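Local structure of ferrous iron uptake transporter protein B (Streptococcus thermophilus, 3TAH) at residues Ser18-Ile23 / Ala145-Val151; Val88-Asn92 / Ile117-Gln123. The protein probably works as a GTP-driven ferrous iron transporter of the cell membrane, of which this chain is the cytosolic nucleotide-binding G-protein part. The protein carries 1 engineered substitution. All coordinates share one frame. Residue numbers count along the deposited sequence, not the author numbering.

Contact 1: residues Ser18-Ile23 / Ala145-Val151; sequences SLFNLI and ALKQTGV. With BGO (3'-O-(N-methylanthraniloyl)guanosine-5'-diphosphate), chain C.
Three residues bury most of this 310 Å² interface: Leu22 on helix 16-24, Ala145 in the loop after strand 140-142, and Val151, the first residue of helix 151-159. Segment 18-23 is regular alpha helix, with Leu22 N to Ser18 O at 3.1 Å and Ile23 N to Leu19 O at 2.9 Å. The CA atoms pair Leu19 with Ala145 (5.5 Å) and Ile23 with Val151 (7.1 Å), so one helical turn spans the loop. Leu22 (m,t) lays CD1 3.4 Å from Ala145 O and 4.0 Å from Val151 CG2, while its CD2 lies 3.7 Å from Gln148 CD. Helix 16-24 directly follows the P-loop (Gly10-Thr17) of this TRAFAC-class GTPase, and the loop, which reads Ser144-Ala145-Leu146, corresponds, by position and by the Ala145 N to BGO O6 bond (2.8 Å), to the G5 element of related GTPases. Both segments bind the nucleotide, for Ser18 N (2.8 Å) and OG (2.9 Å) donate to BGO O1A. Ala145 CB meets Ser18 CB at 3.6 Å and Leu19 CD2 at 3.7 Å. Residues 145-147 have helical angles; Gln148 (phi/psi 61/56) and Thr149 face Ser144 in a G1 beta bulge, and Gly150 (79/-4) occupies the N-cap position of helix 151-159. Val151 (t) points its CB toward helix 16-24, CG1 3.5 Å from Ile23 CG1 and CG2 3.8 Å from Leu19 CD2.

Contact 2: residues Val88-Asn92 / Ile117-Gln123; sequences VDATN and IDVLDGQ. With BGO (3'-O-(N-methylanthraniloyl)guanosine-5'-diphosphate), chain C.
This is an apolar packing contact at the C-terminal ends of two adjacent parallel strands in the P-loop GTPase sheet, between the turn leaving strand 83-89 and the short helix 117-122 that follows strand 110-115. That helix carries Asp118 of the Asn115-Met116-Ile117-Asp118 sequence, the G4 guanine-specificity motif in NxxD form, with Met116 where the classical NKxD has Lys. Asp118, with chi1 of 61° (p), turns its carboxylate to the base, OD1 accepting from BGO N1 (2.8 Å, 178°) and OD2 from BGO N2 (2.9 Å). Across the 232 Å² interface, CA atoms pair Ala90 with Ile117 (5.9 Å) and Thr91 with Leu120 (5.6 Å). Ala90 points its CB at the helix, 3.9 Å from Ile117 CD1 and 4.0 Å from CD2 of Leu120 (t,p), with Ala90 O 3.6 Å from Leu120 CD1. Thr91 (p) sets CG2 3.6 Å from Val119 CG1, and its CB lies 3.6 Å from Gln123 OE1. The turn is held by Asp89, before Ala90 and Thr91 take near-helical angles (-56/-29 and -81/-3): Asn92 N bonds to Asp89 O (2.9 Å), and in an Asx turn Asp89 OD1 accepts from Thr91 N (3.0 Å) and Thr91 OG1 (2.8 Å).

In the fold
Both contacts serve the same nucleotide: contact 1 touches it at the alpha-phosphate and at guanine O6, contact 2 at N1 and N2 of the base, through Asp118 of segment 117-123. Their centres lie 14 Å apart, on the same side of the chain's centre, and residues 88-92 and 117-123 fall within the chain interval closed by contact 1. They also meet directly, Leu146 CD2 packing 3.8 Å from Asp118 OD2 and Lys147 CG 3.9 Å from Asp118 CB, so the 145-151 loop lies against the residue that reads the base. Ser144 OG is also hydrogen-bonded to Asp118 OD1, and Asn115 adds a further bond to the ligand through ND2.

Contact 1: residues Ser18-Ile23 / Ala145-Val151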
loop_
_atom_site.group_PDB
_atom_site.type_symbol
_atom_site.label_atom_id
_atom_site.label_comp_id
_atom_site.label_asym_id
_atom_site.label_seq_id
_atom_site.Cartn_x
_atom_site.Cartn_y
_atom_site.Cartn_z
ATOM N N SER A 18 -9.076 13.845 -8.081
ATOM C CA SER A 18 -8.861 14.445 -9.390
ATOM C C SER A 18 -8.597 13.375 -10.434
ATOM O O SER A 18 -9.167 13.440 -11.524
ATOM C CB SER A 18 -7.706 15.448 -9.373
ATOM O OG SER A 18 -7.996 16.550 -8.527
ATOM N N LEU A 19 -7.739 12.399 -10.111
ATOM C CA LEU A 19 -7.469 11.293 -11.042
ATOM C C LEU A 19 -8.678 10.372 -11.175
ATOM O O LEU A 19 -9.011 9.956 -12.268
ATOM C CB LEU A 19 -6.246 10.472 -10.626
ATOM C CG LEU A 19 -4.907 11.190 -10.738
ATOM C CD1 LEU A 19 -3.785 10.378 -10.086
ATOM C CD2 LEU A 19 -4.551 11.492 -12.179
ATOM N N PHE A 20 -9.330 10.054 -10.068
ATOM C CA PHE A 20 -10.568 9.269 -10.132
ATOM C C PHE A 20 -11.562 9.870 -11.134
ATOM O O PHE A 20 -12.114 9.156 -11.993
ATOM C CB PHE A 20 -11.225 9.156 -8.754
ATOM C CG PHE A 20 -12.456 8.296 -8.759
ATOM C CD1 PHE A 20 -12.345 6.913 -8.745
ATOM C CD2 PHE A 20 -13.725 8.867 -8.806
ATOM C CE1 PHE A 20 -13.484 6.095 -8.765
ATOM C CE2 PHE A 20 -14.872 8.049 -8.820
ATOM C CZ PHE A 20 -14.737 6.660 -8.795
ATOM N N ASN A 21 -11.781 11.177 -11.019
ATOM C CA ASN A 21 -12.718 11.891 -11.907
ATOM C C ASN A 21 -12.287 11.871 -13.361
ATOM O O ASN A 21 -13.127 11.677 -14.237
ATOM C CB ASN A 21 -12.964 13.326 -11.413
ATOM C CG ASN A 21 -13.715 13.362 -10.098
ATOM O OD1 ASN A 21 -14.406 12.409 -9.743
ATOM N ND2 ASN A 21 -13.588 14.465 -9.362
ATOM N N LEU A 22 -10.988 12.045 -13.625
ATOM C CA LEU A 22 -10.471 11.930 -14.992
ATOM C C LEU A 22 -10.635 10.530 -15.575
ATOM O O LEU A 22 -11.035 10.370 -16.731
ATOM C CB LEU A 22 -8.990 12.306 -15.057
ATOM C CG LEU A 22 -8.636 13.783 -15.111
ATOM C CD1 LEU A 22 -7.125 13.948 -14.990
ATOM C CD2 LEU A 22 -9.151 14.383 -16.430
ATOM N N ILE A 23 -10.322 9.519 -14.773
ATOM C CA ILE A 23 -10.317 8.133 -15.227
ATOM C C ILE A 23 -11.725 7.605 -15.495
ATOM O O ILE A 23 -11.914 6.858 -16.463
ATOM C CB ILE A 23 -9.613 7.197 -14.204
ATOM C CG1 ILE A 23 -8.122 7.523 -14.103
ATOM C CG2 ILE A 23 -9.763 5.730 -14.619
ATOM C CD1 ILE A 23 -7.483 7.020 -12.821
ATOM N N ALA A 145 -2.833 15.283 -12.860
ATOM C CA ALA A 145 -4.287 15.399 -12.950
ATOM C C ALA A 145 -4.674 16.771 -13.526
ATOM O O ALA A 145 -5.657 16.878 -14.258
ATOM C CB ALA A 145 -4.935 15.159 -11.579
ATOM N N LEU A 146 -3.897 17.811 -13.226
ATOM C CA LEU A 146 -4.171 19.164 -13.745
ATOM C C LEU A 146 -3.955 19.234 -15.261
ATOM O O LEU A 146 -4.880 19.562 -16.029
ATOM C CB LEU A 146 -3.307 20.214 -13.028
ATOM C CG LEU A 146 -3.420 21.666 -13.537
ATOM C CD1 LEU A 146 -4.856 22.156 -13.449
ATOM C CD2 LEU A 146 -2.491 22.568 -12.752
ATOM N N LYS A 147 -2.743 18.894 -15.686
ATOM C CA LYS A 147 -2.367 18.922 -17.099
ATOM C C LYS A 147 -2.960 17.769 -17.903
ATOM O O LYS A 147 -2.884 17.780 -19.127
ATOM C CB LYS A 147 -0.842 18.921 -17.264
ATOM C CG LYS A 147 -0.098 20.011 -16.486
ATOM C CD LYS A 147 -0.493 21.426 -16.910
ATOM C CE LYS A 147 0.069 22.474 -15.956
ATOM N NZ LYS A 147 -0.536 23.824 -16.214
ATOM N N GLN A 148 -3.524 16.777 -17.219
ATOM C CA GLN A 148 -4.139 15.604 -17.836
ATOM C C GLN A 148 -3.121 14.809 -18.670
ATOM O O GLN A 148 -3.329 14.565 -19.865
ATOM C CB GLN A 148 -5.397 16.003 -18.631
ATOM C CG GLN A 148 -6.380 16.837 -17.793
ATOM C CD GLN A 148 -7.728 17.103 -18.459
ATOM O OE1 GLN A 148 -8.067 16.504 -19.476
ATOM N NE2 GLN A 148 -8.505 18.004 -17.868
ATOM N N THR A 149 -2.023 14.418 -18.020
ATOM C CA THR A 149 -0.944 13.639 -18.631
ATOM C C THR A 149 -0.647 12.370 -17.829
ATOM O O THR A 149 -0.736 12.370 -16.593
ATOM C CB THR A 149 0.362 14.453 -18.756
ATOM O OG1 THR A 149 0.793 14.922 -17.471
ATOM C CG2 THR A 149 0.178 15.648 -19.700
ATOM N N GLY A 150 -0.312 11.295 -18.536
ATOM C CA GLY A 150 0.078 10.021 -17.901
ATOM C C GLY A 150 -1.056 9.154 -17.377
ATOM O O GLY A 150 -0.828 8.030 -16.914
ATOM N N VAL A 151 -2.284 9.657 -17.468
ATOM C CA VAL A 151 -3.431 9.011 -16.831
ATOM C C VAL A 151 -3.767 7.680 -17.505
ATOM O O VAL A 151 -3.847 6.646 -16.828
ATOM C CB VAL A 151 -4.658 9.966 -16.777
ATOM C CG1 VAL A 151 -5.854 9.290 -16.134
ATOM C CG2 VAL A 151 -4.318 11.224 -16.008
HETATM C "C'" BGO C . -7.652 22.206 -5.616
HETATM N N1 BGO C . -1.171 18.764 -10.423
HETATM C C2 BGO C . -1.553 19.979 -9.811
HETATM N N2 BGO C . -0.889 21.095 -10.081
HETATM N N3 BGO C . -2.584 19.994 -8.951
HETATM C C4 BGO C . -3.253 18.850 -8.691
HETATM C C5 BGO C . -2.920 17.618 -9.267
HETATM C C6 BGO C . -1.852 17.571 -10.163
HETATM O O6 BGO C . -1.500 16.523 -10.720
HETATM N N7 BGO C . -3.781 16.720 -8.788
HETATM C C8 BGO C . -4.623 17.323 -7.944
HETATM N N9 BGO C . -4.288 18.619 -7.903
HETATM P PA BGO C . -7.564 16.093 -4.762
HETATM P PB BGO C . -7.476 13.844 -2.909
HETATM C "C1'" BGO C . -7.493 23.737 -5.488
HETATM O "O1'" BGO C . -8.729 21.707 -5.915
HETATM O O1A BGO C . -7.860 15.306 -5.962
HETATM C C1B BGO C . -4.843 19.701 -7.148
HETATM O O1B BGO C . -6.362 12.901 -2.804
HETATM C "C2'" BGO C . -8.499 24.610 -5.928
HETATM N "N2'" BGO C . -9.641 24.173 -6.467
HETATM O "O2'" BGO C . -6.919 20.455 -7.956
HETATM O O2A BGO C . -8.673 16.799 -4.040
HETATM C C2B BGO C . -6.267 19.755 -6.915
HETATM O O2B BGO C . -8.615 13.372 -3.677
HETATM C "C3'" BGO C . -8.295 25.979 -5.790
HETATM O "O3'" BGO C . -6.624 21.424 -5.429
HETATM O O3A BGO C . -6.831 15.156 -3.653
HETATM C C3B BGO C . -6.899 20.023 -5.623
HETATM O O3B BGO C . -7.859 14.450 -1.593
HETATM C "C4'" BGO C . -7.125 26.471 -5.243
HETATM O "O4'" BGO C . -4.499 19.402 -5.748
HETATM C C4B BGO C . -5.710 19.494 -4.824
HETATM C "C5'" BGO C . -6.121 25.615 -4.807
HETATM O "O5'" BGO C . -6.426 17.171 -5.132
HETATM C C5B BGO C . -5.916 18.114 -4.176
HETATM C "C6'" BGO C . -6.311 24.234 -4.933
HETATM C "CM'" BGO C . -10.883 24.968 -6.476
#

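Contact 2: residues Val88-Asn92 / Ile117-Gln123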
loop_
_atom_site.group_PDB
_atom_site.type_symbol
_atom_site.label_atom_id
_atom_site.label_comp_id
_atom_site.label_asym_id
_atom_site.label_seq_id
_atom_site.Cartn_x
_atom_site.Cartn_y
_atom_site.Cartn_z
ATOM N N VAL A 88 0.498 8.935 -5.543
ATOM C CA VAL A 88 1.570 9.499 -4.724
ATOM C C VAL A 88 1.868 10.937 -5.159
ATOM O O VAL A 88 2.080 11.198 -6.340
ATOM C CB VAL A 88 2.846 8.627 -4.854
ATOM C CG1 VAL A 88 4.104 9.305 -4.265
ATOM C CG2 VAL A 88 2.602 7.250 -4.207
ATOM N N ASP A 89 1.881 11.844 -4.185
ATOM C CA ASP A 89 2.244 13.238 -4.377
ATOM C C ASP A 89 3.757 13.395 -4.527
ATOM O O ASP A 89 4.508 13.343 -3.532
ATOM C CB ASP A 89 1.749 14.053 -3.176
ATOM C CG ASP A 89 2.060 15.542 -3.289
ATOM O OD1 ASP A 89 2.660 15.996 -4.278
ATOM O OD2 ASP A 89 1.691 16.263 -2.355
ATOM N N ALA A 90 4.189 13.620 -5.767
ATOM C CA ALA A 90 5.611 13.761 -6.093
ATOM C C ALA A 90 6.319 14.857 -5.302
ATOM O O ALA A 90 7.517 14.739 -5.057
ATOM C CB ALA A 90 5.796 14.011 -7.570
ATOM N N THR A 91 5.583 15.903 -4.912
ATOM C CA THR A 91 6.155 17.043 -4.178
ATOM C C THR A 91 6.318 16.758 -2.680
ATOM O O THR A 91 6.828 17.588 -1.943
ATOM C CB THR A 91 5.311 18.331 -4.340
ATOM O OG1 THR A 91 4.145 18.260 -3.505
ATOM C CG2 THR A 91 4.908 18.559 -5.799
ATOM N N ASN A 92 5.872 15.588 -2.233
ATOM C CA ASN A 92 5.989 15.179 -0.842
ATOM C C ASN A 92 6.252 13.681 -0.786
ATOM O O ASN A 92 5.562 12.926 -0.085
ATOM C CB ASN A 92 4.673 15.524 -0.181
ATOM C CG ASN A 92 4.694 15.361 1.300
ATOM O OD1 ASN A 92 3.658 15.060 1.882
ATOM N ND2 ASN A 92 5.847 15.546 1.927
ATOM N N ILE A 117 3.280 15.913 -10.856
ATOM C CA ILE A 117 4.585 15.988 -11.509
ATOM C C ILE A 117 4.839 17.387 -12.117
ATOM O O ILE A 117 5.990 17.845 -12.203
ATOM C CB ILE A 117 4.767 14.821 -12.543
ATOM C CG1 ILE A 117 6.241 14.424 -12.639
ATOM C CG2 ILE A 117 4.167 15.162 -13.918
ATOM C CD1 ILE A 117 6.765 13.729 -11.375
ATOM N N ASP A 118 3.766 18.065 -12.517
ATOM C CA ASP A 118 3.877 19.434 -13.057
ATOM C C ASP A 118 4.300 20.476 -12.006
ATOM O O ASP A 118 4.911 21.483 -12.351
ATOM C CB ASP A 118 2.551 19.866 -13.688
ATOM C CG ASP A 118 1.412 19.885 -12.685
ATOM O OD1 ASP A 118 1.040 18.798 -12.206
ATOM O OD2 ASP A 118 0.886 20.969 -12.361
ATOM N N VAL A 119 3.947 20.230 -10.744
ATOM C CA VAL A 119 4.263 21.098 -9.603
ATOM C C VAL A 119 5.734 20.980 -9.235
ATOM O O VAL A 119 6.395 21.970 -8.904
ATOM C CB VAL A 119 3.423 20.723 -8.351
ATOM C CG1 VAL A 119 3.711 21.663 -7.171
ATOM C CG2 VAL A 119 1.942 20.732 -8.671
ATOM N N LEU A 120 6.221 19.742 -9.284
ATOM C CA LEU A 120 7.607 19.396 -9.028
ATOM C C LEU A 120 8.531 20.158 -9.970
ATOM O O LEU A 120 9.528 20.735 -9.535
ATOM C CB LEU A 120 7.790 17.884 -9.214
ATOM C CG LEU A 120 9.022 17.211 -8.634
ATOM C CD1 LEU A 120 9.007 17.277 -7.120
ATOM C CD2 LEU A 120 9.060 15.771 -9.127
ATOM N N ASP A 121 8.178 20.162 -11.254
ATOM C CA ASP A 121 8.909 20.913 -12.274
ATOM C C ASP A 121 9.038 22.399 -11.896
ATOM O O ASP A 121 10.105 22.997 -12.056
ATOM C CB ASP A 121 8.221 20.747 -13.635
ATOM N N GLY A 122 7.951 22.972 -11.379
ATOM C CA GLY A 122 7.925 24.361 -10.920
ATOM C C GLY A 122 8.686 24.685 -9.639
ATOM O O GLY A 122 9.062 25.837 -9.433
ATOM N N GLN A 123 8.909 23.688 -8.780
ATOM C CA GLN A 123 9.674 23.852 -7.533
ATOM C C GLN A 123 11.190 23.689 -7.724
ATOM O O GLN A 123 11.946 23.778 -6.750
ATOM C CB GLN A 123 9.216 22.833 -6.474
ATOM C CG GLN A 123 7.775 22.996 -5.975
ATOM C CD GLN A 123 7.329 21.862 -5.050
ATOM O OE1 GLN A 123 7.904 20.771 -5.055
ATOM N NE2 GLN A 123 6.295 22.119 -4.255
HETATM C "C'" BGO C . -7.652 22.206 -5.616
HETATM N N1 BGO C . -1.171 18.764 -10.423
HETATM C C2 BGO C . -1.553 19.979 -9.811
HETATM N N2 BGO C . -0.889 21.095 -10.081
HETATM N N3 BGO C . -2.584 19.994 -8.951
HETATM C C4 BGO C . -3.253 18.850 -8.691
HETATM C C5 BGO C . -2.920 17.618 -9.267
HETATM C C6 BGO C . -1.852 17.571 -10.163
HETATM O O6 BGO C . -1.500 16.523 -10.720
HETATM N N7 BGO C . -3.781 16.720 -8.788
HETATM C C8 BGO C . -4.623 17.323 -7.944
HETATM N N9 BGO C . -4.288 18.619 -7.903
HETATM P PA BGO C . -7.564 16.093 -4.762
HETATM P PB BGO C . -7.476 13.844 -2.909
HETATM C "C1'" BGO C . -7.493 23.737 -5.488
HETATM O "O1'" BGO C . -8.729 21.707 -5.915
HETATM O O1A BGO C . -7.860 15.306 -5.962
HETATM C C1B BGO C . -4.843 19.701 -7.148
HETATM O O1B BGO C . -6.362 12.901 -2.804
HETATM C "C2'" BGO C . -8.499 24.610 -5.928
HETATM N "N2'" BGO C . -9.641 24.173 -6.467
HETATM O "O2'" BGO C . -6.919 20.455 -7.956
HETATM O O2A BGO C . -8.673 16.799 -4.040
HETATM C C2B BGO C . -6.267 19.755 -6.915
HETATM O O2B BGO C . -8.615 13.372 -3.677
HETATM C "C3'" BGO C . -8.295 25.979 -5.790
HETATM O "O3'" BGO C . -6.624 21.424 -5.429
HETATM O O3A BGO C . -6.831 15.156 -3.653
HETATM C C3B BGO C . -6.899 20.023 -5.623
HETATM O O3B BGO C . -7.859 14.450 -1.593
HETATM C "C4'" BGO C . -7.125 26.471 -5.243
HETATM O "O4'" BGO C . -4.499 19.402 -5.748
HETATM C C4B BGO C . -5.710 19.494 -4.824
HETATM C "C5'" BGO C . -6.121 25.615 -4.807
HETATM O "O5'" BGO C . -6.426 17.171 -5.132
HETATM C C5B BGO C . -5.916 18.114 -4.176
HETATM C "C6'" BGO C . -6.311 24.234 -4.933
HETATM C "CM'" BGO C . -10.883 24.968 -6.476
#